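Local coordinates for fatty acyl CoA synthetase FADD13 (FATTY-ACYL-CoA SYNTHETASE) (Mycobacterium tuberculosis, PDB 3R44), which belongs to the AMP-binding (ANL) superfamily of enzymes, with a large N-terminal part and a smaller C-terminal domain, at residues 185-191 with 373-379; 95-99 with 110-116; 102-108 with 128-132. All coordinates share one frame. Residue numbers count along the deposited sequence, not the author numbering.

Contact 1: 185-191 with 373-379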
loop_
_atom_site.group_PDB
_atom_site.type_symbol
_atom_site.label_atom_id
_atom_site.label_comp_id
_atom_site.label_asym_id
_atom_site.label_seq_id
_atom_site.Cartn_x
_atom_site.Cartn_y
_atom_site.Cartn_z
ATOM N N PRO A 185 -4.742 7.386 -13.084
ATOM C CA PRO A 185 -4.318 6.084 -12.555
ATOM C C PRO A 185 -4.609 4.855 -13.496
ATOM O O PRO A 185 -5.305 5.008 -14.498
ATOM C CB PRO A 185 -5.079 6.009 -11.210
ATOM C CG PRO A 185 -6.363 6.723 -11.464
ATOM C CD PRO A 185 -5.911 7.910 -12.352
ATOM N N LYS A 186 -4.007 3.693 -13.220
ATOM C CA LYS A 186 -4.402 2.426 -13.836
ATOM C C LYS A 186 -5.025 1.580 -12.759
ATOM O O LYS A 186 -4.608 1.613 -11.588
ATOM C CB LYS A 186 -3.216 1.619 -14.374
ATOM C CG LYS A 186 -2.375 2.288 -15.387
ATOM C CD LYS A 186 -1.141 1.419 -15.672
ATOM C CE LYS A 186 -0.041 1.607 -14.591
ATOM N NZ LYS A 186 0.498 3.001 -14.546
ATOM N N GLY A 187 -6.009 0.789 -13.159
ATOM C CA GLY A 187 -6.657 -0.116 -12.242
ATOM C C GLY A 187 -5.972 -1.422 -12.190
ATOM O O GLY A 187 -5.849 -2.119 -13.207
ATOM N N VAL A 188 -5.520 -1.773 -11.003
ATOM C CA VAL A 188 -4.806 -3.027 -10.786
ATOM C C VAL A 188 -5.817 -4.145 -10.418
ATOM O O VAL A 188 -6.511 -4.025 -9.398
ATOM C CB VAL A 188 -3.790 -2.857 -9.666
ATOM C CG1 VAL A 188 -3.095 -4.206 -9.352
ATOM C CG2 VAL A 188 -2.765 -1.779 -10.040
ATOM N N VAL A 189 -5.953 -5.178 -11.265
ATOM C CA VAL A 189 -6.950 -6.232 -11.078
ATOM C C VAL A 189 -6.347 -7.374 -10.279
ATOM O O VAL A 189 -5.376 -7.973 -10.720
ATOM C CB VAL A 189 -7.507 -6.794 -12.429
ATOM C CG1 VAL A 189 -8.587 -7.889 -12.153
ATOM C CG2 VAL A 189 -8.033 -5.608 -13.301
ATOM N N HIS A 190 -6.895 -7.641 -9.103
ATOM C CA HIS A 190 -6.548 -8.845 -8.334
ATOM C C HIS A 190 -7.689 -9.863 -8.335
ATOM O O HIS A 190 -8.835 -9.530 -8.534
ATOM C CB HIS A 190 -6.086 -8.493 -6.912
ATOM C CG HIS A 190 -4.685 -7.959 -6.865
ATOM N ND1 HIS A 190 -3.579 -8.770 -7.027
ATOM C CD2 HIS A 190 -4.212 -6.685 -6.804
ATOM C CE1 HIS A 190 -2.495 -8.022 -7.050
ATOM N NE2 HIS A 190 -2.847 -6.754 -6.905
ATOM N N THR A 191 -7.331 -11.103 -8.072
ATOM C CA THR A 191 -8.222 -12.232 -8.146
ATOM C C THR A 191 -8.272 -12.923 -6.766
ATOM O O THR A 191 -7.583 -12.513 -5.787
ATOM C CB THR A 191 -7.708 -13.244 -9.163
ATOM O OG1 THR A 191 -6.396 -13.688 -8.735
ATOM C CG2 THR A 191 -7.716 -12.630 -10.620
ATOM N N LEU A 373 -0.816 -9.078 -9.828
ATOM C CA LEU A 373 -2.010 -8.719 -10.571
ATOM C C LEU A 373 -2.233 -9.595 -11.790
ATOM O O LEU A 373 -1.284 -10.092 -12.447
ATOM C CB LEU A 373 -1.972 -7.220 -11.005
ATOM C CG LEU A 373 -1.173 -6.908 -12.290
ATOM C CD1 LEU A 373 -1.349 -5.458 -12.680
ATOM C CD2 LEU A 373 0.370 -7.235 -12.195
ATOM N N LYS A 374 -3.488 -9.776 -12.103
ATOM C CA LYS A 374 -3.867 -10.446 -13.331
ATOM C C LYS A 374 -3.574 -9.565 -14.549
ATOM O O LYS A 374 -3.073 -10.037 -15.595
ATOM C CB LYS A 374 -5.357 -10.804 -13.317
ATOM C CG LYS A 374 -5.847 -11.316 -14.684
ATOM C CD LYS A 374 -7.375 -11.385 -14.792
ATOM C CE LYS A 374 -7.920 -12.600 -14.149
ATOM N NZ LYS A 374 -9.393 -12.770 -14.440
ATOM N N GLU A 375 -3.928 -8.296 -14.428
ATOM C CA GLU A 375 -3.802 -7.355 -15.527
ATOM C C GLU A 375 -4.075 -5.947 -14.996
ATOM O O GLU A 375 -4.610 -5.788 -13.895
ATOM C CB GLU A 375 -4.832 -7.689 -16.586
ATOM C CG GLU A 375 -6.261 -7.387 -16.142
ATOM C CD GLU A 375 -7.332 -8.078 -16.983
ATOM O OE1 GLU A 375 -7.033 -9.057 -17.689
ATOM O OE2 GLU A 375 -8.498 -7.633 -16.883
ATOM N N TYR A 376 -3.717 -4.942 -15.777
ATOM C CA TYR A 376 -4.278 -3.617 -15.563
ATOM C C TYR A 376 -5.610 -3.551 -16.296
ATOM O O TYR A 376 -5.722 -4.002 -17.436
ATOM C CB TYR A 376 -3.330 -2.552 -16.088
ATOM C CG TYR A 376 -2.031 -2.412 -15.371
ATOM C CD1 TYR A 376 -1.987 -1.935 -14.049
ATOM C CD2 TYR A 376 -0.809 -2.722 -16.017
ATOM C CE1 TYR A 376 -0.794 -1.787 -13.410
ATOM C CE2 TYR A 376 0.384 -2.557 -15.375
ATOM C CZ TYR A 376 0.387 -2.093 -14.086
ATOM O OH TYR A 376 1.562 -1.934 -13.423
ATOM N N TRP A 377 -6.631 -3.052 -15.610
ATOM C CA TRP A 377 -7.974 -3.102 -16.104
ATOM C C TRP A 377 -8.140 -2.403 -17.460
ATOM O O TRP A 377 -7.803 -1.225 -17.584
ATOM C CB TRP A 377 -8.897 -2.470 -15.064
ATOM C CG TRP A 377 -10.357 -2.442 -15.441
ATOM C CD1 TRP A 377 -11.059 -1.346 -15.759
ATOM C CD2 TRP A 377 -11.308 -3.528 -15.441
ATOM N NE1 TRP A 377 -12.345 -1.659 -16.034
ATOM C CE2 TRP A 377 -12.543 -2.989 -15.801
ATOM C CE3 TRP A 377 -11.227 -4.891 -15.170
ATOM C CZ2 TRP A 377 -13.690 -3.780 -15.982
ATOM C CZ3 TRP A 377 -12.365 -5.678 -15.305
ATOM C CH2 TRP A 377 -13.573 -5.134 -15.684
ATOM N N ASN A 378 -8.656 -3.145 -18.447
ATOM C CA ASN A 378 -8.854 -2.652 -19.830
ATOM C C ASN A 378 -7.622 -2.007 -20.434
ATOM O O ASN A 378 -7.732 -1.146 -21.315
ATOM C CB ASN A 378 -10.065 -1.732 -19.872
ATOM C CG ASN A 378 -11.324 -2.468 -19.563
ATOM O OD1 ASN A 378 -11.342 -3.685 -19.613
ATOM N ND2 ASN A 378 -12.358 -1.759 -19.212
ATOM N N ARG A 379 -6.453 -2.453 -19.971
ATOM C CA ARG A 379 -5.156 -2.037 -20.490
ATOM C C ARG A 379 -4.238 -3.208 -20.843
ATOM O O ARG A 379 -3.207 -3.393 -20.182
ATOM C CB ARG A 379 -4.479 -1.046 -19.544
ATOM C CG ARG A 379 -5.295 0.236 -19.420
ATOM C CD ARG A 379 -4.632 1.278 -18.563
ATOM N NE ARG A 379 -5.249 2.604 -18.800
ATOM C CZ ARG A 379 -6.105 3.210 -17.981
ATOM N NH1 ARG A 379 -6.408 2.679 -16.822
ATOM N NH2 ARG A 379 -6.655 4.367 -18.305
#
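Val-189 pushes its CG2 methyl into the hollow between Glu-375 and Trp-377, 3.8 Å from Glu-375 CG and 3.7 Å from Trp-377 CB. On the opposite face of the sheet Val-188 fits between Leu-373 and Tyr-376: its CG1 lies 3.6 Å from Leu-373 CB, its CG2 3.9 Å from Tyr-376 CE1. The Lys-186 chain lies over the Tyr-376 ring as a CH-pi contact, CD 3.8 Å from the ring centroid. Strand 186-191 is the middle of a three-stranded antiparallel sheet in the AMP-binding region, hydrogen-bonded on its other edge to 172-178. Hydrogen bonds from Trp-377 N to Gly-187 O (2.7 Å), Val-189 N to Glu-375 O (3.0 Å) and Lys-374 N to Val-189 O (3.0 Å) join it to 373-379. Gly-187 leaves room for Trp-377 CB, which would crowd any CB there. At one end Leu-373 CB covers a face of the His-190 imidazole, whose NE2 is hydrogen-bonded to Thr-318 O; Thr-191 CG2 meets Lys-374 CE at 3.5 Å.

Contact 2: 95-99 with 110-116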
loop_
_atom_site.group_PDB
_atom_site.type_symbol
_atom_site.label_atom_id
_atom_site.label_comp_id
_atom_site.label_asym_id
_atom_site.label_seq_id
_atom_site.Cartn_x
_atom_site.Cartn_y
_atom_site.Cartn_z
ATOM N N ALA A 95 -14.856 -5.784 -6.108
ATOM C CA ALA A 95 -14.849 -4.609 -5.286
ATOM C C ALA A 95 -13.855 -3.609 -5.833
ATOM O O ALA A 95 -12.792 -3.972 -6.307
ATOM C CB ALA A 95 -14.499 -4.962 -3.804
ATOM N N VAL A 96 -14.226 -2.347 -5.772
ATOM C CA VAL A 96 -13.389 -1.229 -6.214
ATOM C C VAL A 96 -13.219 -0.261 -5.013
ATOM O O VAL A 96 -13.975 0.723 -4.832
ATOM C CB VAL A 96 -13.924 -0.479 -7.447
ATOM C CG1 VAL A 96 -12.915 0.550 -7.900
ATOM C CG2 VAL A 96 -14.186 -1.471 -8.633
ATOM N N PRO A 97 -12.224 -0.532 -4.195
ATOM C CA PRO A 97 -12.078 0.341 -3.006
ATOM C C PRO A 97 -11.407 1.645 -3.405
ATOM O O PRO A 97 -10.288 1.618 -3.982
ATOM C CB PRO A 97 -11.123 -0.450 -2.092
ATOM C CG PRO A 97 -11.001 -1.769 -2.627
ATOM C CD PRO A 97 -11.349 -1.727 -4.103
ATOM N N ILE A 98 -12.008 2.765 -3.046
ATOM C CA ILE A 98 -11.498 4.070 -3.475
ATOM C C ILE A 98 -11.007 4.910 -2.307
ATOM O O ILE A 98 -11.681 4.998 -1.255
ATOM C CB ILE A 98 -12.581 4.829 -4.266
ATOM C CG1 ILE A 98 -13.021 3.997 -5.495
ATOM C CG2 ILE A 98 -12.066 6.201 -4.696
ATOM C CD1 ILE A 98 -14.234 4.575 -6.251
ATOM N N ASN A 99 -9.843 5.521 -2.479
ATOM C CA ASN A 99 -9.241 6.418 -1.467
ATOM C C ASN A 99 -10.191 7.593 -1.215
ATOM O O ASN A 99 -10.472 8.363 -2.131
ATOM C CB ASN A 99 -7.880 6.892 -2.025
ATOM C CG ASN A 99 -7.088 7.820 -1.103
ATOM O OD1 ASN A 99 -7.612 8.511 -0.253
ATOM N ND2 ASN A 99 -5.772 7.805 -1.284
ATOM N N ILE A 110 -12.143 7.092 -11.762
ATOM C CA ILE A 110 -12.091 5.714 -11.305
ATOM C C ILE A 110 -13.383 4.988 -11.537
ATOM O O ILE A 110 -13.369 3.842 -12.019
ATOM C CB ILE A 110 -11.712 5.644 -9.789
ATOM C CG1 ILE A 110 -10.257 6.067 -9.664
ATOM C CG2 ILE A 110 -11.962 4.263 -9.204
ATOM C CD1 ILE A 110 -9.741 6.188 -8.115
ATOM N N LEU A 111 -14.506 5.658 -11.210
ATOM C CA LEU A 111 -15.838 5.095 -11.455
ATOM C C LEU A 111 -16.098 4.823 -12.907
ATOM O O LEU A 111 -16.659 3.787 -13.217
ATOM C CB LEU A 111 -16.942 5.956 -10.838
ATOM C CG LEU A 111 -16.927 6.121 -9.312
ATOM C CD1 LEU A 111 -18.048 7.077 -8.950
ATOM C CD2 LEU A 111 -17.145 4.753 -8.581
ATOM N N SER A 112 -15.688 5.730 -13.794
ATOM C CA SER A 112 -15.822 5.520 -15.224
ATOM C C SER A 112 -14.921 4.473 -15.738
ATOM O O SER A 112 -15.324 3.655 -16.563
ATOM C CB SER A 112 -15.461 6.761 -16.030
ATOM O OG SER A 112 -16.369 7.776 -15.762
ATOM N N ASP A 113 -13.659 4.520 -15.330
ATOM C CA ASP A 113 -12.714 3.567 -15.814
ATOM C C ASP A 113 -13.063 2.118 -15.409
ATOM O O ASP A 113 -12.898 1.171 -16.211
ATOM C CB ASP A 113 -11.303 3.884 -15.321
ATOM C CG ASP A 113 -10.223 2.978 -15.976
ATOM O OD1 ASP A 113 -9.747 3.320 -17.085
ATOM O OD2 ASP A 113 -9.816 1.972 -15.380
ATOM N N SER A 114 -13.484 1.947 -14.164
ATOM C CA SER A 114 -13.826 0.652 -13.636
ATOM C C SER A 114 -15.155 0.152 -14.138
ATOM O O SER A 114 -15.425 -1.047 -14.029
ATOM C CB SER A 114 -13.858 0.648 -12.119
ATOM O OG SER A 114 -14.830 1.545 -11.617
ATOM N N GLY A 115 -15.994 1.064 -14.611
ATOM C CA GLY A 115 -17.349 0.748 -15.052
ATOM C C GLY A 115 -18.168 0.219 -13.888
ATOM O O GLY A 115 -19.025 -0.712 -14.067
ATOM N N SER A 116 -17.904 0.788 -12.703
ATOM C CA SER A 116 -18.636 0.423 -11.494
ATOM C C SER A 116 -20.119 0.597 -11.729
ATOM O O SER A 116 -20.579 1.616 -12.284
ATOM C CB SER A 116 -18.276 1.259 -10.267
ATOM O OG SER A 116 -16.945 0.940 -9.869
#
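Ile-98 reaches across with CD1 to overlap two residues of the helix at once, touching Ile-110 CG2 and Leu-111 CD2, each at 3.7 Å. This is the packing of an alpha/beta layer: strand 94-97, which pairs in parallel with strand 70-74, is followed in the chain by helix 104-114, which covers one face of the sheet. Val-96, two residues before Ile-98, points to the same side and sets CG1 4.0 Å from Ile-110 CG2, so that the Ile-110 methyl is shared by both. The intervening Pro-97 points away from the helix and packs on Met-176 of strand 172-178. Leu-111 also touches Ala-72 of strand 70-74. Further along, Val-96 CG2 lies against the helix end, 4.1 Å from Ser-114 CB and 3.9 Å from Ser-116 OG. A Schellman motif closes the helix there, with Gly-115 at positive phi as its C-prime residue. Beside it, Ser-116 OG donates to Ser-114 OG at 2.8 Å, and Ser-114 OG in turn donates to Ile-110 O, also at 2.8 Å.

Contact 3: 102-108 with 128-132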
loop_
_atom_site.group_PDB
_atom_site.type_symbol
_atom_site.label_atom_id
_atom_site.label_comp_id
_atom_site.label_asym_id
_atom_site.label_seq_id
_atom_site.Cartn_x
_atom_site.Cartn_y
_atom_site.Cartn_z
ATOM N N LEU A 102 -9.326 11.424 -2.158
ATOM C CA LEU A 102 -9.269 11.908 -3.531
ATOM C C LEU A 102 -10.378 12.896 -3.780
ATOM O O LEU A 102 -11.447 12.813 -3.183
ATOM C CB LEU A 102 -9.388 10.766 -4.512
ATOM C CG LEU A 102 -8.216 9.800 -4.598
ATOM C CD1 LEU A 102 -8.593 8.570 -5.456
ATOM C CD2 LEU A 102 -6.927 10.416 -5.094
ATOM N N ALA A 103 -10.088 13.848 -4.671
ATOM C CA ALA A 103 -11.037 14.858 -5.089
ATOM C C ALA A 103 -12.041 14.266 -6.061
ATOM O O ALA A 103 -11.813 13.209 -6.651
ATOM C CB ALA A 103 -10.303 16.029 -5.745
ATOM N N ALA A 104 -13.141 14.972 -6.235
ATOM C CA ALA A 104 -14.241 14.508 -7.088
ATOM C C ALA A 104 -13.892 14.081 -8.554
ATOM O O ALA A 104 -14.405 13.074 -9.043
ATOM C CB ALA A 104 -15.378 15.524 -7.046
ATOM N N PRO A 105 -13.012 14.818 -9.251
ATOM C CA PRO A 105 -12.628 14.414 -10.623
ATOM C C PRO A 105 -11.847 13.088 -10.679
ATOM O O PRO A 105 -11.985 12.314 -11.611
ATOM C CB PRO A 105 -11.754 15.602 -11.079
ATOM C CG PRO A 105 -12.233 16.741 -10.234
ATOM C CD PRO A 105 -12.422 16.124 -8.905
ATOM N N GLU A 106 -11.025 12.835 -9.667
ATOM C CA GLU A 106 -10.250 11.611 -9.603
ATOM C C GLU A 106 -11.176 10.419 -9.292
ATOM O O GLU A 106 -11.038 9.318 -9.880
ATOM C CB GLU A 106 -9.131 11.779 -8.554
ATOM C CG GLU A 106 -7.975 12.674 -9.052
ATOM C CD GLU A 106 -8.174 14.207 -8.874
ATOM O OE1 GLU A 106 -9.244 14.688 -8.401
ATOM O OE2 GLU A 106 -7.229 14.962 -9.231
ATOM N N VAL A 107 -12.128 10.644 -8.384
ATOM C CA VAL A 107 -13.129 9.611 -8.064
ATOM C C VAL A 107 -14.000 9.318 -9.275
ATOM O O VAL A 107 -14.218 8.140 -9.587
ATOM C CB VAL A 107 -13.952 9.914 -6.810
ATOM C CG1 VAL A 107 -15.033 8.872 -6.605
ATOM C CG2 VAL A 107 -13.032 10.016 -5.538
ATOM N N SER A 108 -14.383 10.370 -10.012
ATOM C CA SER A 108 -15.192 10.226 -11.233
ATOM C C SER A 108 -14.426 9.432 -12.289
ATOM O O SER A 108 -14.950 8.531 -12.925
ATOM C CB SER A 108 -15.659 11.601 -11.801
ATOM O OG SER A 108 -16.771 11.359 -12.630
ATOM N N VAL A 128 -18.155 14.490 -2.063
ATOM C CA VAL A 128 -17.596 14.033 -3.334
ATOM C C VAL A 128 -18.659 13.426 -4.245
ATOM O O VAL A 128 -18.715 13.755 -5.434
ATOM C CB VAL A 128 -16.401 13.019 -3.143
ATOM C CG1 VAL A 128 -16.263 12.090 -4.305
ATOM C CG2 VAL A 128 -15.096 13.785 -2.886
ATOM N N ILE A 129 -19.504 12.568 -3.681
ATOM C CA ILE A 129 -20.524 11.890 -4.461
ATOM C C ILE A 129 -21.524 12.914 -4.982
ATOM O O ILE A 129 -21.935 12.860 -6.148
ATOM C CB ILE A 129 -21.242 10.782 -3.641
ATOM C CG1 ILE A 129 -20.300 9.633 -3.333
ATOM C CG2 ILE A 129 -22.545 10.347 -4.371
ATOM C CD1 ILE A 129 -19.633 8.918 -4.596
ATOM N N ASP A 130 -21.899 13.869 -4.135
ATOM C CA ASP A 130 -22.818 14.930 -4.556
ATOM C C ASP A 130 -22.264 15.709 -5.741
ATOM O O ASP A 130 -22.957 15.913 -6.738
ATOM C CB ASP A 130 -23.106 15.892 -3.400
ATOM C CG ASP A 130 -24.019 15.274 -2.338
ATOM O OD1 ASP A 130 -24.587 14.180 -2.567
ATOM O OD2 ASP A 130 -24.155 15.868 -1.253
ATOM N N ALA A 131 -20.995 16.101 -5.635
ATOM C CA ALA A 131 -20.326 16.842 -6.703
ATOM C C ALA A 131 -20.357 15.987 -7.986
ATOM O O ALA A 131 -20.655 16.488 -9.074
ATOM C CB ALA A 131 -18.877 17.191 -6.296
ATOM N N ILE A 132 -20.056 14.697 -7.854
ATOM C CA ILE A 132 -20.070 13.786 -9.015
ATOM C C ILE A 132 -21.482 13.618 -9.641
ATOM O O ILE A 132 -21.636 13.713 -10.861
ATOM C CB ILE A 132 -19.462 12.391 -8.712
ATOM C CG1 ILE A 132 -17.981 12.514 -8.329
ATOM C CG2 ILE A 132 -19.608 11.491 -9.953
ATOM C CD1 ILE A 132 -17.343 11.225 -7.853
#
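Leu-102 meets the second helix through its backbone, with O 3.8 Å from Val-128 CG2, while the end of its side chain leads away. Ala-103 follows at the N-cap position, its carbonyl O accepting the hydrogen bond from Val-107 N at 3.1 Å that opens the helix. Ala-104 is where the two backbones come closest, its CA 5.1 Å from that of Val-128. So near an approach suits a small side chain: the Ala-104 methyl CB lies 3.9 Å from Ala-131 CB and 4.2 Å from Ile-132 CG1, and its backbone N is 4.1 Å from Val-128 CG2. The two helices, 104-114 and 126-134, pack side by side on one parallel sheet of the alpha/beta fold, and strand 118-121 of that sheet lies between them in sequence. Their short segments cross at -72°, with axes 9.3 Å apart at closest approach, so the contact is confined to a small patch. One turn beyond Ala-104, Val-107 turns inward, setting CG2 4.0 Å from Val-128 CG1 and CG1 3.5 Å from Ile-132 CD1; it also packs on Leu-74 of strand 70-74. Ser-108 borders the patch, its N 3.8 Å from Ile-132 CD1 and its OG 3.9 Å from Ile-132 CG2. That hydroxyl is hydrogen-bonded to Gln-135, farther along the chain.

In the fold
Helix 104-114 joins the three sites. Its start packs on helix 126-134 in contact 3, its end on strand 94-97 in contact 2, and their centres are 11 Å apart. Ile-110 CD1 meets Leu-102 CD1 at 3.8 Å, and Ile-98 CG2 meets Val-107 CG2 at 4.0 Å, making one continuous apolar layer. Contact 1, also 11 Å from contact 2 between centres, meets the helix end at Asp-113, whose OD1 forms a long, weak ion pair with Arg-379 NH1 (3.4 Å). Contacts 1 and 3 do not touch, with nearest atoms about 6 Å apart. Thr-191 of contact 1 has its side chain about 7 Å from the bound histidine, whose pocket includes the next residue, His-192.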